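Local coordinates for protein phenylalanyl-tRNA synthetase beta chain (Pyrococcus horikoshii, PDB 2CXI) that forms, with the alpha subunit, the tetrameric enzyme that joins phenylalanine to its tRNA using ATP, this N-terminal fragment carrying the B3/4 domain associated with editing, at residues Y82-V93 and I261-K269; R138-D148 and T228-W238. All coordinates share one frame; numbering follows the deposited sequence.

Interaction 1: residues Y82-V93 and I261-K269; sequences YEVKKSNVTVYV and IRSVRVVYK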
loop_
_atom_site.group_PDB
_atom_site.type_symbol
_atom_site.label_atom_id
_atom_site.label_comp_id
_atom_site.label_asym_id
_atom_site.label_seq_id
_atom_site.Cartn_x
_atom_site.Cartn_y
_atom_site.Cartn_z
ATOM N N TYR A 82 28.828 7.750 -13.271
ATOM C CA TYR A 82 27.507 7.112 -13.392
ATOM C C TYR A 82 26.530 7.588 -12.316
ATOM O O TYR A 82 26.761 7.340 -11.135
ATOM C CB TYR A 82 27.669 5.593 -13.289
ATOM C CG TYR A 82 28.494 5.017 -14.412
ATOM C CD1 TYR A 82 27.948 4.855 -15.694
ATOM C CD2 TYR A 82 29.800 4.618 -14.187
ATOM C CE1 TYR A 82 28.711 4.358 -16.724
ATOM C CE2 TYR A 82 30.566 4.092 -15.216
ATOM C CZ TYR A 82 30.027 3.979 -16.464
ATOM O OH TYR A 82 30.812 3.469 -17.461
ATOM N N GLU A 83 25.452 8.267 -12.690
ATOM C CA GLU A 83 24.494 8.679 -11.660
ATOM C C GLU A 83 23.457 7.550 -11.449
ATOM O O GLU A 83 22.964 6.949 -12.408
ATOM C CB GLU A 83 23.836 9.978 -12.084
ATOM C CG GLU A 83 22.794 10.536 -11.142
ATOM C CD GLU A 83 21.788 11.366 -11.910
ATOM O OE1 GLU A 83 22.142 12.480 -12.335
ATOM O OE2 GLU A 83 20.651 10.889 -12.105
ATOM N N VAL A 84 23.172 7.219 -10.204
ATOM C CA VAL A 84 22.175 6.203 -9.943
ATOM C C VAL A 84 21.142 6.896 -9.079
ATOM O O VAL A 84 21.492 7.477 -8.046
ATOM C CB VAL A 84 22.778 4.962 -9.241
ATOM C CG1 VAL A 84 21.673 3.940 -8.823
ATOM C CG2 VAL A 84 23.783 4.284 -10.172
ATOM N N LYS A 85 19.894 6.874 -9.507
ATOM C CA LYS A 85 18.807 7.379 -8.651
ATOM C C LYS A 85 17.930 6.221 -8.179
ATOM O O LYS A 85 17.729 5.280 -8.911
ATOM C CB LYS A 85 17.973 8.373 -9.441
ATOM C CG LYS A 85 18.774 9.605 -9.783
ATOM C CD LYS A 85 17.902 10.820 -9.894
ATOM C CE LYS A 85 17.696 11.233 -11.316
ATOM N NZ LYS A 85 17.246 12.652 -11.372
ATOM N N LYS A 86 17.382 6.294 -6.968
ATOM C CA LYS A 86 16.493 5.215 -6.506
ATOM C C LYS A 86 15.195 5.166 -7.289
ATOM O O LYS A 86 14.580 6.209 -7.529
ATOM C CB LYS A 86 16.176 5.356 -5.028
ATOM C CG LYS A 86 17.409 5.390 -4.180
ATOM C CD LYS A 86 17.095 4.810 -2.842
ATOM C CE LYS A 86 16.471 5.825 -1.945
ATOM N NZ LYS A 86 16.372 5.221 -0.585
ATOM N N SER A 87 14.816 3.967 -7.745
ATOM C CA SER A 87 13.478 3.721 -8.218
ATOM C C SER A 87 12.567 3.531 -6.985
ATOM O O SER A 87 12.996 3.541 -5.837
ATOM C CB SER A 87 13.412 2.479 -9.114
ATOM O OG SER A 87 13.611 1.294 -8.360
ATOM N N ASN A 88 11.294 3.336 -7.242
ATOM C CA ASN A 88 10.372 3.081 -6.152
ATOM C C ASN A 88 10.118 1.571 -6.100
ATOM O O ASN A 88 9.005 1.131 -5.804
ATOM C CB ASN A 88 9.068 3.851 -6.462
ATOM C CG ASN A 88 8.022 3.720 -5.372
ATOM O OD1 ASN A 88 6.832 3.486 -5.677
ATOM N ND2 ASN A 88 8.446 3.862 -4.088
ATOM N N VAL A 89 11.121 0.777 -6.456
ATOM C CA VAL A 89 10.895 -0.634 -6.624
ATOM C C VAL A 89 11.596 -1.449 -5.530
ATOM O O VAL A 89 12.756 -1.182 -5.157
ATOM C CB VAL A 89 11.309 -1.099 -8.048
ATOM C CG1 VAL A 89 11.256 -2.558 -8.166
ATOM C CG2 VAL A 89 10.388 -0.468 -9.105
ATOM N N THR A 90 10.863 -2.440 -5.026
ATOM C CA THR A 90 11.383 -3.463 -4.149
ATOM C C THR A 90 11.341 -4.846 -4.797
ATOM O O THR A 90 10.347 -5.224 -5.463
ATOM C CB THR A 90 10.538 -3.493 -2.853
ATOM O OG1 THR A 90 10.707 -2.246 -2.168
ATOM C CG2 THR A 90 11.090 -4.503 -1.879
ATOM N N VAL A 91 12.413 -5.600 -4.603
ATOM C CA VAL A 91 12.425 -7.031 -4.948
ATOM C C VAL A 91 12.696 -7.831 -3.673
ATOM O O VAL A 91 13.601 -7.510 -2.943
ATOM C CB VAL A 91 13.510 -7.374 -6.021
ATOM C CG1 VAL A 91 13.511 -8.889 -6.386
ATOM C CG2 VAL A 91 13.327 -6.472 -7.224
ATOM N N TYR A 92 11.904 -8.875 -3.441
ATOM C CA TYR A 92 12.113 -9.760 -2.291
ATOM C C TYR A 92 12.823 -11.022 -2.707
ATOM O O TYR A 92 12.395 -11.683 -3.659
ATOM C CB TYR A 92 10.769 -10.107 -1.659
ATOM C CG TYR A 92 10.067 -8.869 -1.167
ATOM C CD1 TYR A 92 10.376 -8.338 0.104
ATOM C CD2 TYR A 92 9.111 -8.202 -1.967
ATOM C CE1 TYR A 92 9.736 -7.186 0.561
ATOM C CE2 TYR A 92 8.455 -7.049 -1.497
ATOM C CZ TYR A 92 8.764 -6.572 -0.219
ATOM O OH TYR A 92 8.169 -5.419 0.264
ATOM N N VAL A 93 13.925 -11.326 -2.019
ATOM C CA VAL A 93 14.627 -12.613 -2.203
ATOM C C VAL A 93 14.344 -13.626 -1.086
ATOM O O VAL A 93 14.703 -13.404 0.084
ATOM C CB VAL A 93 16.163 -12.396 -2.395
ATOM C CG1 VAL A 93 16.887 -13.743 -2.611
ATOM C CG2 VAL A 93 16.384 -11.456 -3.550
ATOM N N ILE A 261 20.261 4.940 -14.936
ATOM C CA ILE A 261 20.326 3.749 -14.081
ATOM C C ILE A 261 19.577 4.058 -12.789
ATOM O O ILE A 261 19.807 5.096 -12.158
ATOM C CB ILE A 261 21.781 3.416 -13.730
ATOM C CG1 ILE A 261 22.588 3.136 -14.992
ATOM C CG2 ILE A 261 21.848 2.221 -12.730
ATOM C CD1 ILE A 261 24.111 2.980 -14.707
ATOM N N ARG A 262 18.686 3.155 -12.405
ATOM C CA ARG A 262 17.835 3.359 -11.233
ATOM C C ARG A 262 18.063 2.181 -10.327
ATOM O O ARG A 262 18.044 1.032 -10.803
ATOM C CB ARG A 262 16.368 3.416 -11.665
ATOM C CG ARG A 262 16.036 4.589 -12.607
ATOM C CD ARG A 262 16.401 5.921 -11.963
ATOM N NE ARG A 262 16.161 7.104 -12.773
ATOM C CZ ARG A 262 17.103 7.978 -13.131
ATOM N NH1 ARG A 262 18.395 7.787 -12.791
ATOM N NH2 ARG A 262 16.756 9.037 -13.839
ATOM N N SER A 263 18.289 2.435 -9.037
ATOM C CA SER A 263 18.547 1.371 -8.096
ATOM C C SER A 263 17.241 0.783 -7.576
ATOM O O SER A 263 16.191 1.430 -7.621
ATOM C CB SER A 263 19.406 1.844 -6.922
ATOM O OG SER A 263 18.737 2.798 -6.144
ATOM N N VAL A 264 17.310 -0.453 -7.099
ATOM C CA VAL A 264 16.151 -1.072 -6.496
ATOM C C VAL A 264 16.562 -1.545 -5.090
ATOM O O VAL A 264 17.770 -1.738 -4.808
ATOM C CB VAL A 264 15.456 -2.184 -7.387
ATOM C CG1 VAL A 264 15.680 -2.001 -8.912
ATOM C CG2 VAL A 264 15.749 -3.561 -6.950
ATOM N N ARG A 265 15.563 -1.654 -4.211
ATOM C CA ARG A 265 15.734 -2.146 -2.834
ATOM C C ARG A 265 15.548 -3.651 -2.851
ATOM O O ARG A 265 14.508 -4.149 -3.273
ATOM C CB ARG A 265 14.662 -1.466 -1.943
ATOM C CG ARG A 265 14.741 -1.750 -0.473
ATOM C CD ARG A 265 13.787 -0.821 0.364
ATOM N NE ARG A 265 12.477 -1.386 0.315
ATOM C CZ ARG A 265 11.889 -2.087 1.281
ATOM N NH1 ARG A 265 12.443 -2.278 2.475
ATOM N NH2 ARG A 265 10.695 -2.574 1.030
ATOM N N VAL A 266 16.562 -4.394 -2.421
ATOM C CA VAL A 266 16.492 -5.819 -2.504
ATOM C C VAL A 266 16.479 -6.343 -1.064
ATOM O O VAL A 266 17.471 -6.186 -0.346
ATOM C CB VAL A 266 17.659 -6.456 -3.269
ATOM C CG1 VAL A 266 17.384 -7.962 -3.521
ATOM C CG2 VAL A 266 17.939 -5.712 -4.607
ATOM N N VAL A 267 15.377 -6.987 -0.712
ATOM C CA VAL A 267 15.069 -7.425 0.667
ATOM C C VAL A 267 15.284 -8.929 0.845
ATOM O O VAL A 267 14.592 -9.808 0.245
ATOM C CB VAL A 267 13.634 -6.931 1.104
ATOM C CG1 VAL A 267 13.346 -7.240 2.631
ATOM C CG2 VAL A 267 13.497 -5.478 0.874
ATOM N N TYR A 268 16.275 -9.237 1.661
ATOM C CA TYR A 268 16.550 -10.586 2.084
ATOM C C TYR A 268 15.987 -10.768 3.500
ATOM O O TYR A 268 15.554 -9.811 4.100
ATOM C CB TYR A 268 18.059 -10.823 2.083
ATOM C CG TYR A 268 18.696 -10.956 0.699
ATOM C CD1 TYR A 268 18.864 -9.833 -0.123
ATOM C CD2 TYR A 268 19.104 -12.212 0.216
ATOM C CE1 TYR A 268 19.483 -9.952 -1.413
ATOM C CE2 TYR A 268 19.690 -12.345 -1.073
ATOM C CZ TYR A 268 19.867 -11.217 -1.855
ATOM O OH TYR A 268 20.467 -11.351 -3.083
ATOM N N LYS A 269 15.972 -11.981 4.025
ATOM C CA LYS A 269 15.442 -12.186 5.375
ATOM C C LYS A 269 16.210 -11.351 6.405
ATOM O O LYS A 269 15.580 -10.626 7.163
ATOM C CB LYS A 269 15.389 -13.669 5.769
ATOM C CG LYS A 269 14.798 -13.946 7.163
ATOM C CD LYS A 269 13.320 -13.505 7.248
ATOM C CE LYS A 269 12.719 -13.765 8.642
ATOM N NZ LYS A 269 12.784 -15.231 8.985
HETATM O O HOH W 1 22.501 6.826 -15.021
HETATM O O HOH W 2 9.199 -4.360 2.533
HETATM O O HOH W 3 16.512 -13.950 2.099
#

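Interaction 2: residues R138-D148 and T228-W238; sequences REVAIGIFDFD and TKNVFIDVTGW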
loop_
_atom_site.group_PDB
_atom_site.type_symbol
_atom_site.label_atom_id
_atom_site.label_comp_id
_atom_site.label_asym_id
_atom_site.label_seq_id
_atom_site.Cartn_x
_atom_site.Cartn_y
_atom_site.Cartn_z
ATOM N N ARG A 138 25.823 -21.171 -14.050
ATOM C CA ARG A 138 25.681 -21.621 -12.639
ATOM C C ARG A 138 26.050 -20.517 -11.686
ATOM O O ARG A 138 25.348 -20.282 -10.706
ATOM C CB ARG A 138 26.526 -22.861 -12.327
ATOM C CG ARG A 138 26.176 -23.413 -10.970
ATOM C CD ARG A 138 27.035 -24.629 -10.472
ATOM N NE ARG A 138 26.879 -24.554 -9.036
ATOM C CZ ARG A 138 27.653 -23.840 -8.240
ATOM N NH1 ARG A 138 28.705 -23.171 -8.726
ATOM N NH2 ARG A 138 27.350 -23.789 -6.948
ATOM N N GLU A 139 27.160 -19.820 -11.981
ATOM C CA GLU A 139 27.645 -18.751 -11.100
ATOM C C GLU A 139 26.953 -17.407 -11.342
ATOM O O GLU A 139 26.811 -16.631 -10.406
ATOM C CB GLU A 139 29.188 -18.613 -11.172
ATOM C CG GLU A 139 29.861 -19.833 -10.563
ATOM C CD GLU A 139 31.374 -19.855 -10.721
ATOM O OE1 GLU A 139 31.946 -20.991 -10.736
ATOM O OE2 GLU A 139 32.026 -18.758 -10.783
ATOM N N VAL A 140 26.568 -17.142 -12.598
ATOM C CA VAL A 140 25.912 -15.885 -12.983
ATOM C C VAL A 140 24.961 -16.169 -14.124
ATOM O O VAL A 140 25.382 -16.680 -15.194
ATOM C CB VAL A 140 26.927 -14.778 -13.463
ATOM C CG1 VAL A 140 26.146 -13.519 -13.953
ATOM C CG2 VAL A 140 27.865 -14.379 -12.374
ATOM N N ALA A 141 23.676 -15.868 -13.903
ATOM C CA ALA A 141 22.660 -15.923 -14.972
ATOM C C ALA A 141 21.964 -14.559 -15.010
ATOM O O ALA A 141 21.680 -13.989 -13.951
ATOM C CB ALA A 141 21.636 -17.065 -14.694
ATOM N N ILE A 142 21.755 -14.021 -16.203
ATOM C CA ILE A 142 21.222 -12.665 -16.347
ATOM C C ILE A 142 19.915 -12.753 -17.072
ATOM O O ILE A 142 19.825 -13.338 -18.169
ATOM C CB ILE A 142 22.211 -11.728 -17.133
ATOM C CG1 ILE A 142 23.535 -11.621 -16.364
ATOM C CG2 ILE A 142 21.567 -10.301 -17.436
ATOM C CD1 ILE A 142 24.758 -11.180 -17.268
ATOM N N GLY A 143 18.906 -12.139 -16.477
ATOM C CA GLY A 143 17.627 -11.912 -17.183
ATOM C C GLY A 143 17.408 -10.419 -17.497
ATOM O O GLY A 143 17.812 -9.521 -16.709
ATOM N N ILE A 144 16.769 -10.156 -18.639
ATOM C CA ILE A 144 16.359 -8.784 -18.997
ATOM C C ILE A 144 14.894 -8.774 -19.390
ATOM O O ILE A 144 14.410 -9.697 -20.065
ATOM C CB ILE A 144 17.231 -8.221 -20.123
ATOM C CG1 ILE A 144 18.689 -8.139 -19.666
ATOM C CG2 ILE A 144 16.803 -6.814 -20.454
ATOM C CD1 ILE A 144 19.650 -7.984 -20.855
ATOM N N PHE A 145 14.197 -7.727 -18.952
ATOM C CA PHE A 145 12.735 -7.641 -19.032
ATOM C C PHE A 145 12.301 -6.222 -19.347
ATOM O O PHE A 145 12.972 -5.269 -18.971
ATOM C CB PHE A 145 12.075 -8.133 -17.723
ATOM C CG PHE A 145 12.502 -9.541 -17.331
ATOM C CD1 PHE A 145 13.597 -9.732 -16.488
ATOM C CD2 PHE A 145 11.880 -10.669 -17.907
ATOM C CE1 PHE A 145 14.045 -11.036 -16.158
ATOM C CE2 PHE A 145 12.308 -11.969 -17.585
ATOM C CZ PHE A 145 13.378 -12.146 -16.696
ATOM N N ASP A 146 11.157 -6.092 -20.009
ATOM C CA ASP A 146 10.545 -4.785 -20.181
ATOM C C ASP A 146 9.816 -4.370 -18.900
ATOM O O ASP A 146 8.762 -4.950 -18.526
ATOM C CB ASP A 146 9.565 -4.836 -21.370
ATOM C CG ASP A 146 9.104 -3.444 -21.825
ATOM O OD1 ASP A 146 8.936 -2.527 -20.987
ATOM O OD2 ASP A 146 8.962 -3.189 -23.034
ATOM N N PHE A 147 10.373 -3.371 -18.223
ATOM C CA PHE A 147 9.862 -2.928 -16.918
ATOM C C PHE A 147 8.400 -2.443 -16.966
ATOM O O PHE A 147 7.615 -2.651 -16.006
ATOM C CB PHE A 147 10.766 -1.852 -16.321
ATOM C CG PHE A 147 10.265 -1.322 -14.984
ATOM C CD1 PHE A 147 10.272 -2.136 -13.869
ATOM C CD2 PHE A 147 9.744 -0.027 -14.877
ATOM C CE1 PHE A 147 9.785 -1.675 -12.597
ATOM C CE2 PHE A 147 9.256 0.454 -13.621
ATOM C CZ PHE A 147 9.308 -0.397 -12.484
ATOM N N ASP A 148 8.033 -1.852 -18.099
ATOM C CA ASP A 148 6.660 -1.353 -18.309
ATOM C C ASP A 148 5.649 -2.475 -18.371
ATOM O O ASP A 148 4.470 -2.232 -18.253
ATOM C CB ASP A 148 6.590 -0.529 -19.591
ATOM C CG ASP A 148 7.373 0.740 -19.485
ATOM O OD1 ASP A 148 7.690 1.156 -18.352
ATOM O OD2 ASP A 148 7.688 1.397 -20.488
ATOM N N THR A 228 10.946 -1.489 -26.438
ATOM C CA THR A 228 11.264 -1.360 -25.001
ATOM C C THR A 228 12.119 -0.122 -24.682
ATOM O O THR A 228 13.163 0.119 -25.291
ATOM C CB THR A 228 11.922 -2.659 -24.478
ATOM O OG1 THR A 228 10.957 -3.719 -24.555
ATOM C CG2 THR A 228 12.264 -2.525 -22.961
ATOM N N LYS A 229 11.634 0.676 -23.741
ATOM C CA LYS A 229 12.332 1.873 -23.251
ATOM C C LYS A 229 12.974 1.712 -21.864
ATOM O O LYS A 229 14.019 2.315 -21.577
ATOM C CB LYS A 229 11.350 3.061 -23.224
ATOM C CG LYS A 229 10.911 3.517 -24.631
ATOM C CD LYS A 229 10.030 4.787 -24.511
ATOM C CE LYS A 229 9.410 5.149 -25.866
ATOM N NZ LYS A 229 8.259 4.211 -26.187
ATOM N N ASN A 230 12.335 0.910 -20.997
ATOM C CA ASN A 230 12.744 0.775 -19.594
ATOM C C ASN A 230 12.946 -0.695 -19.317
ATOM O O ASN A 230 12.033 -1.485 -19.504
ATOM C CB ASN A 230 11.653 1.326 -18.648
ATOM C CG ASN A 230 11.315 2.782 -18.942
ATOM O OD1 ASN A 230 12.198 3.633 -18.966
ATOM N ND2 ASN A 230 10.033 3.063 -19.209
ATOM N N VAL A 231 14.167 -1.069 -18.959
ATOM C CA VAL A 231 14.528 -2.475 -18.792
ATOM C C VAL A 231 14.703 -2.793 -17.308
ATOM O O VAL A 231 15.263 -1.991 -16.544
ATOM C CB VAL A 231 15.812 -2.865 -19.621
ATOM C CG1 VAL A 231 16.886 -1.901 -19.422
ATOM C CG2 VAL A 231 16.379 -4.146 -19.161
ATOM N N PHE A 232 14.211 -3.964 -16.921
ATOM C CA PHE A 232 14.389 -4.484 -15.577
ATOM C C PHE A 232 15.386 -5.659 -15.723
ATOM O O PHE A 232 15.191 -6.577 -16.550
ATOM C CB PHE A 232 13.031 -4.936 -14.990
ATOM C CG PHE A 232 13.145 -5.621 -13.634
ATOM C CD1 PHE A 232 13.059 -7.029 -13.527
ATOM C CD2 PHE A 232 13.342 -4.862 -12.465
ATOM C CE1 PHE A 232 13.178 -7.670 -12.274
ATOM C CE2 PHE A 232 13.466 -5.514 -11.205
ATOM C CZ PHE A 232 13.379 -6.898 -11.121
ATOM N N ILE A 233 16.465 -5.609 -14.966
ATOM C CA ILE A 233 17.526 -6.663 -15.106
ATOM C C ILE A 233 17.643 -7.461 -13.820
ATOM O O ILE A 233 17.665 -6.865 -12.738
ATOM C CB ILE A 233 18.895 -6.022 -15.452
ATOM C CG1 ILE A 233 18.847 -5.185 -16.765
ATOM C CG2 ILE A 233 20.045 -7.128 -15.534
ATOM C CD1 ILE A 233 19.914 -4.056 -16.756
ATOM N N ASP A 234 17.711 -8.792 -13.911
ATOM C CA ASP A 234 17.980 -9.604 -12.712
ATOM C C ASP A 234 19.271 -10.387 -12.938
ATOM O O ASP A 234 19.541 -10.821 -14.077
ATOM C CB ASP A 234 16.809 -10.533 -12.337
ATOM C CG ASP A 234 16.817 -11.882 -13.107
ATOM O OD1 ASP A 234 17.075 -12.957 -12.489
ATOM O OD2 ASP A 234 16.598 -11.959 -14.332
ATOM N N VAL A 235 20.061 -10.552 -11.883
ATOM C CA VAL A 235 21.229 -11.423 -11.959
ATOM C C VAL A 235 21.221 -12.299 -10.744
ATOM O O VAL A 235 21.091 -11.791 -9.626
ATOM C CB VAL A 235 22.543 -10.629 -11.942
ATOM C CG1 VAL A 235 23.727 -11.571 -12.327
ATOM C CG2 VAL A 235 22.471 -9.361 -12.861
ATOM N N THR A 236 21.322 -13.607 -10.970
ATOM C CA THR A 236 21.322 -14.570 -9.880
ATOM C C THR A 236 22.594 -15.420 -9.860
ATOM O O THR A 236 23.249 -15.606 -10.910
ATOM C CB THR A 236 20.103 -15.499 -9.940
ATOM O OG1 THR A 236 20.028 -16.106 -11.242
ATOM C CG2 THR A 236 18.748 -14.695 -9.753
ATOM N N GLY A 237 22.873 -15.999 -8.695
ATOM C CA GLY A 237 23.991 -16.924 -8.585
ATOM C C GLY A 237 24.318 -17.207 -7.143
ATOM O O GLY A 237 23.456 -17.098 -6.270
ATOM N N TRP A 238 25.559 -17.628 -6.925
ATOM C CA TRP A 238 25.999 -18.206 -5.652
ATOM C C TRP A 238 26.850 -17.278 -4.767
ATOM O O TRP A 238 27.007 -17.549 -3.569
ATOM C CB TRP A 238 26.746 -19.522 -5.945
ATOM C CG TRP A 238 25.744 -20.650 -6.205
ATOM C CD1 TRP A 238 25.197 -21.033 -7.419
ATOM C CD2 TRP A 238 25.114 -21.477 -5.214
ATOM N NE1 TRP A 238 24.295 -22.049 -7.233
ATOM C CE2 TRP A 238 24.227 -22.350 -5.891
ATOM C CE3 TRP A 238 25.220 -21.574 -3.809
ATOM C CZ2 TRP A 238 23.461 -23.322 -5.224
ATOM C CZ3 TRP A 238 24.452 -22.537 -3.147
ATOM C CH2 TRP A 238 23.587 -23.393 -3.853
HETATM O O HOH W 4 28.204 -16.694 -8.098
HETATM O O HOH W 5 18.923 -14.767 -13.252
HETATM O O HOH W 6 9.583 0.070 -21.778
#

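Interaction 1: residues Y82-V93 and I261-K269
V93 lays its CB over the centre of the Y268 ring, 3.8 Å from the ring centroid and 13° off the normal, a CH-pi contact across two parallel neighbours in the mixed sheet of the B3/4 region. Its two methyls divide the work: CG1, anti to the backbone N (chi1 -179°), reaches Y268 CE2, while V93 CG2 meets V266 CG1 at 3.6 Å. The apolar row continues beside V266, with V91 CG2 against V264 CG2, and Y106 of strand 103-110 packs on both V91 and V264. Between K86 and T90 the register slips by two residues, a beta bulge. Within this stretch, S87 N and OG both donate to S263 O, S87 OG lying 2.7 Å from S263 O, and OG also accepts from V89 N in an ST turn. On the face of T90 and Y92, Y92 runs alongside V267, with Y92 CD1 3.7 Å from V267 CB. At the far polar end, E83 and R262 make only a long salt bridge, and the K85 chain lies along the R262 guanidinium with its CB over one face. R265 bends at chi3 (82°) to bring its guanidinium edge to T90, and E272 pairs with its NH1. T90 OG1 and Y92 OH also bond to G16 and S18 of the second subunit. R265 NE and NH2 grip the single atom T90 OG1, each at 3.2 Å.

Interaction 2: residues R138-D148 and T228-W238
D146 and T228 meet through a short hydrogen bond, T228 OG1 donating to D146 OD2 at 2.6 Å from well above the carboxylate plane. The other oxygen of this carboxylate, OD1, accepts from D148 N in an Asx turn and from a water, which also donates to D148 OD2. With CG anti to the backbone N (chi1 -167°), the D146 carboxylate can serve both the turn and T228. An alanine here would remove both acceptors, and is likely to leave the T228 hydroxyl without its acceptor, though still bonded to T225 N, and the turn at D148 N less firmly held. N230 carries the grip onward: N230 ND2 donates to D148 OD1 and OD2, each at 3.1 Å and on the syn side, its OD1 accepts from G111 N, and its backbone O receives F147 N. Between these ends the segments form an antiparallel pair in the B3/4 sheet, where A141 with T236 and G143 with D234 exchange backbone bonds in both directions. At F145 and F232 the exchange is uneven: F232 N donates to F145 O at 2.7 Å, but the return from F145 N to F232 O is weak. The absence of a side chain at G143 makes room for the D234 carboxylate, D234 OD2 sitting 3.0 Å from G143 CA and at the edge of the F145 ring. A water donates to D234 OD1 and A141 O and accepts from T236 OG1, which is bonded to R101 as well. At the other end of the pair, the R138 guanidinium makes a cation-pi stack on the W238 indole, planes 19° apart, with R138 NH2 3.5 Å from W238 NE1.

Both contacts belong to one mixed sheet, and strand 103-110 lies between them, pairing with strand 260-267 of interaction 1 and strand 231-237 of interaction 2. Their centres are 13 Å apart, yet they touch directly: V89 CG2 packs on F147 CZ at 3.5 Å and V91 CG2 on F232 CZ. Interaction 2, nested along the chain inside the loop closed by interaction 1, is nearer the chain's centre and more buried; helices 116-133 and 240-255 cover its aliphatic face. Interaction 1 lies farther out, with charged lysines and arginines and a polar face directed to the second subunit. Parallel pairing with a bulge thus contrasts with antiparallel pairing flanked by an Asx turn at one end and a cation-pi stack at the other.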